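Local atomic coordinates of RTX-adhesin (Marinomonas primoryensis, PDB entry 5IRB), a protein that probably helps fasten its bacterium to diatoms and ice, this calcium-binding piece belonging to the part associated with retaining the giant adhesin at the host cell surface. Residues Asn117-Asp122 with Ile134-Arg139; Asn182-Ser187 with Ser204-Asp209; Ala112-Asn117 with Gly200-Thr205. All coordinates share one frame; numbering follows the deposited sequence.

Interaction 1. Residues Asn117-Asp122 with Ile134-Arg139; sequences NSITSD and ITVSGR. With CA (calcium ion), chain F.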
# COMPACT_ATOMS: atom_id res chain seq x y z
N ASN A 117 -2.54 4.76 1.31
CA ASN A 117 -3.05 6.04 1.75
C ASN A 117 -2.65 6.35 3.20
O ASN A 117 -2.12 5.49 3.91
CB ASN A 117 -4.59 6.07 1.64
CG ASN A 117 -5.07 5.86 0.21
OD1 ASN A 117 -4.55 6.45 -0.74
ND2 ASN A 117 -6.09 5.02 0.05
N SER A 118 -2.95 7.55 3.67
CA SER A 118 -2.65 7.87 5.06
C SER A 118 -3.43 6.98 6.04
O SER A 118 -4.54 6.50 5.74
CB SER A 118 -2.92 9.37 5.30
OG SER A 118 -4.32 9.63 5.28
N ILE A 119 -2.78 6.67 7.17
CA ILE A 119 -3.35 5.94 8.31
C ILE A 119 -4.25 6.87 9.14
O ILE A 119 -3.75 7.65 9.94
CB ILE A 119 -2.25 5.32 9.19
CG1 ILE A 119 -1.29 4.46 8.34
CG2 ILE A 119 -2.85 4.48 10.33
CD1 ILE A 119 -1.96 3.36 7.48
N THR A 120 -5.55 6.84 8.87
CA THR A 120 -6.53 7.82 9.33
C THR A 120 -6.23 9.16 8.65
O THR A 120 -5.25 9.30 7.93
CB THR A 120 -6.58 8.04 10.89
OG1 THR A 120 -5.51 8.91 11.26
CG2 THR A 120 -6.47 6.72 11.65
N SER A 121 -7.10 10.13 8.89
CA SER A 121 -7.09 11.40 8.18
C SER A 121 -5.78 12.18 8.19
O SER A 121 -5.43 12.80 7.20
CB SER A 121 -8.16 12.32 8.80
OG SER A 121 -9.10 12.70 7.82
N ASP A 122 -5.05 12.13 9.30
CA ASP A 122 -3.85 12.95 9.46
C ASP A 122 -2.59 12.12 9.51
O ASP A 122 -1.54 12.66 9.82
CB ASP A 122 -3.91 13.80 10.75
CG ASP A 122 -4.09 12.94 12.00
OD1 ASP A 122 -4.20 11.71 11.88
OD2 ASP A 122 -4.10 13.50 13.11
N ILE A 134 -9.27 0.60 12.27
CA ILE A 134 -8.83 1.62 11.33
C ILE A 134 -8.68 1.02 9.91
O ILE A 134 -8.07 -0.03 9.75
CB ILE A 134 -7.49 2.22 11.76
CG1 ILE A 134 -7.63 2.98 13.09
CG2 ILE A 134 -6.95 3.16 10.72
CD1 ILE A 134 -6.28 3.26 13.72
N THR A 135 -9.27 1.69 8.93
CA THR A 135 -9.16 1.28 7.53
C THR A 135 -7.78 1.56 6.94
O THR A 135 -7.31 2.71 6.94
CB THR A 135 -10.17 2.02 6.63
OG1 THR A 135 -11.50 1.76 7.07
CG2 THR A 135 -10.00 1.54 5.15
N VAL A 136 -7.13 0.53 6.42
CA VAL A 136 -5.92 0.74 5.65
C VAL A 136 -6.27 0.51 4.20
O VAL A 136 -6.81 -0.54 3.84
CB VAL A 136 -4.79 -0.21 6.09
CG1 VAL A 136 -3.54 0.04 5.24
CG2 VAL A 136 -4.46 0.01 7.57
N SER A 137 -5.99 1.50 3.35
CA SER A 137 -6.42 1.43 1.96
C SER A 137 -5.34 1.97 1.03
O SER A 137 -4.35 2.57 1.47
CB SER A 137 -7.74 2.19 1.77
OG SER A 137 -7.56 3.61 1.89
N GLY A 138 -5.53 1.75 -0.26
CA GLY A 138 -4.55 2.15 -1.24
C GLY A 138 -5.03 1.77 -2.61
O GLY A 138 -6.22 1.50 -2.80
N ARG A 139 -4.12 1.78 -3.58
CA ARG A 139 -4.45 1.37 -4.93
C ARG A 139 -3.27 0.56 -5.46
O ARG A 139 -2.19 0.62 -4.90
CB ARG A 139 -4.76 2.60 -5.80
CG ARG A 139 -5.53 2.29 -7.09
CD ARG A 139 -5.44 3.48 -8.05
NE ARG A 139 -6.10 3.24 -9.34
CZ ARG A 139 -5.59 2.52 -10.34
NH1 ARG A 139 -4.41 1.91 -10.18
NH2 ARG A 139 -6.25 2.38 -11.49
CA CA F . -5.60 10.29 13.25
O HOH W 1 -8.02 3.29 -1.89
O HOH W 2 -4.50 3.75 4.60
O HOH W 3 -7.63 5.23 7.65
O HOH W 4 -5.23 12.14 14.95
O HOH W 5 -7.18 11.16 12.44
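Asn117 holds Ser137 by two hydrogen bonds, and this pair forms the tight end of the contact between loop 117-122 and strand residues 134-139. Asn117 N donates to Ser137 O over 2.8 Å. The side chain repeats the grip: Asn117 ND2 donates to Ser137 OG at 2.7 Å, with an N-H...O angle of 163° and the hydroxyl oxygen lying in the amide plane. Asn117 CG stands beside its own backbone N, anti to the carbonyl carbon (chi1 -60°), and chi2 of -45° then turns ND2 toward Ser137 OG.

Beyond this point the two chains separate. The CA-CA spacing rises from 5.1 Å for Asn117 and Gly138 to 6.9 Å for Thr120 and Ile134, and water replaces direct polar contact: one molecule links Thr120 N to Thr135 O, another Ser118 O to Ser137 N. Apolar packing is correspondingly local. Thr120 CG2 meets Ile134 CG2 at 3.7 Å, whereas Ile119 CD1 approaches Val136 CG2 at a looser 4.2 Å. On its other branch, Thr120 OG1 binds a calcium ion at 2.4 Å. Asp122 OD1 and two waters bind the same ion, as do Val124 and Glu129.

Strand 133-142 is the middle one of three: Ile134 and Val136 pair through their backbones with Val173 and Val171 of strand 168-174, while strand 112-116 flanks the other edge. Ile119 also packs on Ser204 of strand 197-208, in the neighbouring sheet.

Interaction 2. Residues Asn182-Ser187 with Ser204-Asp209; sequences NSFQVS and STHTVD. With CA (calcium ion), chain D; CA (calcium ion), chain J; CA (calcium ion), chain G.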
# COMPACT_ATOMS: atom_id res chain seq x y z
N ASN A 182 4.59 1.33 13.62
CA ASN A 182 4.34 2.54 12.85
C ASN A 182 4.96 2.55 11.46
O ASN A 182 4.79 3.50 10.70
CB ASN A 182 4.80 3.78 13.63
CG ASN A 182 6.29 3.79 13.91
OD1 ASN A 182 7.06 3.01 13.36
ND2 ASN A 182 6.70 4.71 14.79
N SER A 183 5.63 1.45 11.11
CA SER A 183 6.18 1.29 9.78
C SER A 183 6.10 -0.18 9.33
O SER A 183 6.66 -1.06 9.97
CB SER A 183 7.62 1.79 9.72
OG SER A 183 8.10 1.69 8.39
N PHE A 184 5.42 -0.42 8.22
CA PHE A 184 5.31 -1.78 7.69
C PHE A 184 5.24 -1.86 6.16
O PHE A 184 4.86 -0.91 5.49
CB PHE A 184 4.09 -2.45 8.32
CG PHE A 184 2.82 -1.69 8.12
CD1 PHE A 184 2.09 -1.82 6.95
CD2 PHE A 184 2.36 -0.83 9.11
CE1 PHE A 184 0.93 -1.11 6.76
CE2 PHE A 184 1.18 -0.11 8.94
CZ PHE A 184 0.47 -0.26 7.75
N GLN A 185 5.64 -3.01 5.62
CA GLN A 185 5.47 -3.30 4.21
C GLN A 185 4.09 -3.80 3.82
O GLN A 185 3.44 -4.53 4.58
CB GLN A 185 6.50 -4.30 3.72
CG GLN A 185 7.86 -3.69 3.56
CD GLN A 185 8.51 -4.12 2.26
OE1 GLN A 185 9.16 -3.32 1.59
NE2 GLN A 185 8.33 -5.39 1.88
N VAL A 186 3.61 -3.29 2.68
CA VAL A 186 2.40 -3.75 2.02
C VAL A 186 2.75 -4.28 0.63
O VAL A 186 3.48 -3.61 -0.11
CB VAL A 186 1.37 -2.63 1.90
CG1 VAL A 186 0.10 -3.13 1.28
CG2 VAL A 186 1.06 -2.07 3.30
N SER A 187 2.25 -5.46 0.27
CA SER A 187 2.56 -6.04 -1.04
C SER A 187 1.35 -6.44 -1.84
O SER A 187 0.31 -6.78 -1.27
CB SER A 187 3.42 -7.29 -0.89
OG SER A 187 4.63 -6.99 -0.25
N SER A 204 4.55 1.66 4.22
CA SER A 204 3.66 2.62 4.85
C SER A 204 4.21 3.01 6.22
O SER A 204 4.56 2.16 7.04
CB SER A 204 2.25 2.05 4.99
OG SER A 204 1.35 3.00 5.55
N THR A 205 4.30 4.31 6.47
CA THR A 205 4.72 4.76 7.77
C THR A 205 3.66 5.72 8.30
O THR A 205 3.00 6.43 7.52
CB THR A 205 6.06 5.46 7.73
OG1 THR A 205 5.94 6.69 7.01
CG2 THR A 205 7.13 4.56 7.09
N HIS A 206 3.54 5.76 9.62
CA HIS A 206 2.66 6.72 10.28
C HIS A 206 3.26 7.04 11.65
O HIS A 206 4.27 6.45 12.04
CB HIS A 206 1.24 6.17 10.39
CG HIS A 206 1.13 4.94 11.29
ND1 HIS A 206 1.25 3.65 10.77
CD2 HIS A 206 0.90 4.83 12.57
CE1 HIS A 206 1.11 2.80 11.75
NE2 HIS A 206 0.89 3.47 12.90
N THR A 207 2.67 7.98 12.37
CA THR A 207 3.15 8.26 13.73
C THR A 207 2.05 7.93 14.73
O THR A 207 0.86 7.87 14.38
CB THR A 207 3.62 9.71 13.89
OG1 THR A 207 2.54 10.63 13.70
CG2 THR A 207 4.73 10.00 12.88
N VAL A 208 2.46 7.66 15.96
CA VAL A 208 1.52 7.31 17.00
C VAL A 208 1.59 8.36 18.11
O VAL A 208 2.67 8.64 18.63
CB VAL A 208 1.79 5.89 17.54
CG1 VAL A 208 0.86 5.56 18.69
CG2 VAL A 208 1.65 4.84 16.41
N ASP A 209 0.45 8.95 18.43
CA ASP A 209 0.34 9.99 19.47
C ASP A 209 -0.93 9.74 20.26
O ASP A 209 -2.02 10.11 19.82
CB ASP A 209 0.31 11.39 18.87
CG ASP A 209 0.40 12.49 19.94
OD1 ASP A 209 0.14 12.18 21.13
OD2 ASP A 209 0.69 13.66 19.59
CA CA D . 0.33 14.42 21.99
CA CA J . 7.51 -2.30 11.75
CA CA G . 1.60 7.55 5.92
O HOH W 6 5.42 7.13 16.42
O HOH W 7 3.96 8.59 6.25
O HOH W 8 2.18 13.69 22.72
O HOH W 9 0.50 16.35 23.60
O HOH W 10 1.28 16.10 20.66
O HOH W 11 0.59 8.78 4.22
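Phe184 and Ser204 form an antiparallel hydrogen-bonded pair, joined by reciprocal backbone bonds between residues 182-187 and 204-209. Phe184 N donates to Ser204 O at 3.0 Å, and Ser204 N returns a bond to Phe184 O at 2.9 Å. A third bond follows beyond the next, non-hydrogen-bonded pair, Ser183 with Thr205: His206 N reaches Asn182 O at 2.8 Å with an N-H...O angle of 158°.

The ring contacts are of two sorts. Over a face, Asn182 CA makes a CH-pi contact with His206, 3.7 Å from the ring centroid and 25° off its normal. His206 CG sits between its backbone N and carbonyl carbon (chi1 66°), and the ring is then turned about the CB-CG bond so that one face meets Asn182 CA. Ser204 CB likewise lies over one face of the Phe184 ring, 4.3 Å from its centroid. At the edges, Phe184 CE2 meets His206 CE1 at 4.0 Å, the two side chains crossing at about a right angle. His206 NE2 is fixed from elsewhere, by a hydrogen bond to Leu178 O.

On the opposite face of the sheet from Phe184 and Ser204, Ser183 OG touches Thr205 CG2 at 3.3 Å. Metal bonds involve three separate calcium ions: Ser183 O binds one with Asp181, Thr205 O another with Asp123, and both carboxylate oxygens of Asp209 a third with Ser211 and Asp296.

The pairing joins strands 183-191 and 197-208 of a hairpin at the end away from its turn. Strand 149-154 lies beyond the first of these, short strand 124-125 runs beside the second, and helix 175-180 supplies Leu178.

Interaction 3. Residues Ala112-Asn117 with Gly200-Thr205; sequences ATIRVN and GTTTST. With CA (calcium ion), chain G.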
# COMPACT_ATOMS: atom_id res chain seq x y z
N ALA A 112 4.44 -4.42 -11.20
CA ALA A 112 3.28 -4.13 -10.37
C ALA A 112 3.67 -3.07 -9.34
O ALA A 112 4.74 -3.15 -8.74
CB ALA A 112 2.79 -5.37 -9.68
N THR A 113 2.80 -2.09 -9.15
CA THR A 113 3.05 -1.08 -8.14
C THR A 113 1.94 -1.13 -7.09
O THR A 113 0.85 -1.65 -7.34
CB THR A 113 3.13 0.34 -8.72
OG1 THR A 113 1.88 0.68 -9.35
CG2 THR A 113 4.29 0.46 -9.73
N ILE A 114 2.19 -0.50 -5.93
CA ILE A 114 1.17 -0.39 -4.87
C ILE A 114 1.47 0.89 -4.09
O ILE A 114 2.62 1.26 -3.89
CB ILE A 114 1.15 -1.64 -3.95
CG1 ILE A 114 0.05 -1.53 -2.89
CG2 ILE A 114 2.52 -1.88 -3.35
CD1 ILE A 114 -0.28 -2.86 -2.22
N ARG A 115 0.41 1.63 -3.76
CA ARG A 115 0.55 2.73 -2.81
C ARG A 115 -0.45 2.53 -1.64
O ARG A 115 -1.50 1.89 -1.79
CB ARG A 115 0.32 4.09 -3.49
CG ARG A 115 -1.10 4.30 -3.98
CD ARG A 115 -1.25 5.55 -4.85
NE ARG A 115 -2.63 6.04 -4.85
CZ ARG A 115 -3.41 6.16 -5.94
NH1 ARG A 115 -4.64 6.63 -5.81
NH2 ARG A 115 -2.95 5.81 -7.14
N VAL A 116 -0.09 3.09 -0.49
CA VAL A 116 -0.92 3.07 0.71
C VAL A 116 -1.25 4.50 1.14
O VAL A 116 -0.35 5.34 1.26
CB VAL A 116 -0.23 2.32 1.86
CG1 VAL A 116 -1.13 2.29 3.10
CG2 VAL A 116 0.11 0.90 1.42
N ASN A 117 -2.54 4.76 1.31
CA ASN A 117 -3.05 6.04 1.75
C ASN A 117 -2.65 6.35 3.20
O ASN A 117 -2.12 5.49 3.91
CB ASN A 117 -4.59 6.07 1.64
CG ASN A 117 -5.07 5.86 0.21
OD1 ASN A 117 -4.55 6.45 -0.74
ND2 ASN A 117 -6.09 5.02 0.05
N GLY A 200 4.63 -6.36 -6.20
CA GLY A 200 4.99 -4.98 -5.94
C GLY A 200 4.87 -4.73 -4.44
O GLY A 200 4.06 -5.36 -3.77
N THR A 201 5.70 -3.84 -3.92
CA THR A 201 5.67 -3.53 -2.49
C THR A 201 5.89 -2.04 -2.26
O THR A 201 6.48 -1.35 -3.11
CB THR A 201 6.76 -4.25 -1.69
OG1 THR A 201 8.02 -3.62 -1.99
CG2 THR A 201 6.84 -5.74 -2.03
N THR A 202 5.50 -1.58 -1.08
CA THR A 202 5.70 -0.19 -0.68
C THR A 202 5.72 -0.20 0.82
O THR A 202 5.23 -1.14 1.46
CB THR A 202 4.58 0.77 -1.14
OG1 THR A 202 5.00 2.12 -0.97
CG2 THR A 202 3.30 0.56 -0.35
N THR A 203 6.32 0.84 1.38
CA THR A 203 6.39 0.94 2.82
C THR A 203 5.44 2.03 3.32
O THR A 203 5.52 3.18 2.89
CB THR A 203 7.82 1.20 3.27
OG1 THR A 203 8.60 0.03 2.96
CG2 THR A 203 7.85 1.48 4.76
N SER A 204 4.55 1.66 4.22
CA SER A 204 3.66 2.62 4.85
C SER A 204 4.21 3.01 6.22
O SER A 204 4.56 2.16 7.04
CB SER A 204 2.25 2.05 4.99
OG SER A 204 1.35 3.00 5.55
N THR A 205 4.30 4.31 6.47
CA THR A 205 4.72 4.76 7.77
C THR A 205 3.66 5.72 8.30
O THR A 205 3.00 6.43 7.52
CB THR A 205 6.06 5.46 7.73
OG1 THR A 205 5.94 6.69 7.01
CG2 THR A 205 7.13 4.56 7.09
CA CA G . 1.60 7.55 5.92
O HOH W 12 5.06 -0.08 -5.79
O HOH W 13 2.47 4.19 -0.38
O HOH W 14 0.12 5.32 4.94
O HOH W 7 3.96 8.59 6.25
O HOH W 15 3.51 6.48 4.33
O HOH W 11 0.59 8.78 4.22
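Ile114, Thr202 and Gly200 have the largest buried areas where residues 112-117 lie against 200-205. No direct hydrogen bond joins the two strands, although their axes come within 5.2 Å and run in nearly the same direction, 26° apart.

Ile114 sends CG2 onto the opposing backbone, 3.5 Å from Thr201 C. Ile114 O lies 3.4 Å from Thr202 CB, one residue further along the opposing strand. Polar groups here are joined indirectly, since one water accepts from Ile114 N and donates to Thr201 O.

Thr202 uses its methyl group as the meeting point. OG1 is anti to the backbone N (chi1 -167°), which puts CG2 between N and the carbonyl carbon; from there it touches Val116 CG2 at 3.7 Å, the two side chains crossing obliquely. Val116 offers its other branch to Ser204, with CG1 3.6 Å from OG.

Gly200 permits the close approach at the far end. With no side chain in the way, its CA comes 3.4 Å from Ala112 O in a CA-H...O contact with an angle of 130° at the hydrogen.

At the calcium end, a water linking Asn117 O and Ser204 OG sits 2.9 Å from the calcium ion, and another metal-bound water accepts from Thr205 N.

Strand 112-116 pairs with 133-142, where Ile114 also touches Val140, and strand 197-208 pairs with 183-191. Two sheets thus meet along the first and last strands of one domain, which run roughly parallel. That topology is consistent with the immunoglobulin-like beta-sandwich, its A and G strands here bridged by water.

The three contacts cluster within one domain of the elongated chain, their centres 10 to 12 Å apart. Along the sequence, interaction 1 closes before interaction 2 opens, and interaction 1 is nested inside the long loop that interaction 3 closes. Interactions 1 and 3 share Asn117 and reach the sheet of strands 112-116 and 133-142; interactions 2 and 3 share Ser204 and Thr205 on strand 197-208 of the other sheet. Ile119 CG1 of interaction 1 packs 3.6 Å from His206 ND1 of interaction 2. Together they join the two sheets of the sandwich close to several calcium sites, consistent with calcium stiffening a rod-like adhesin.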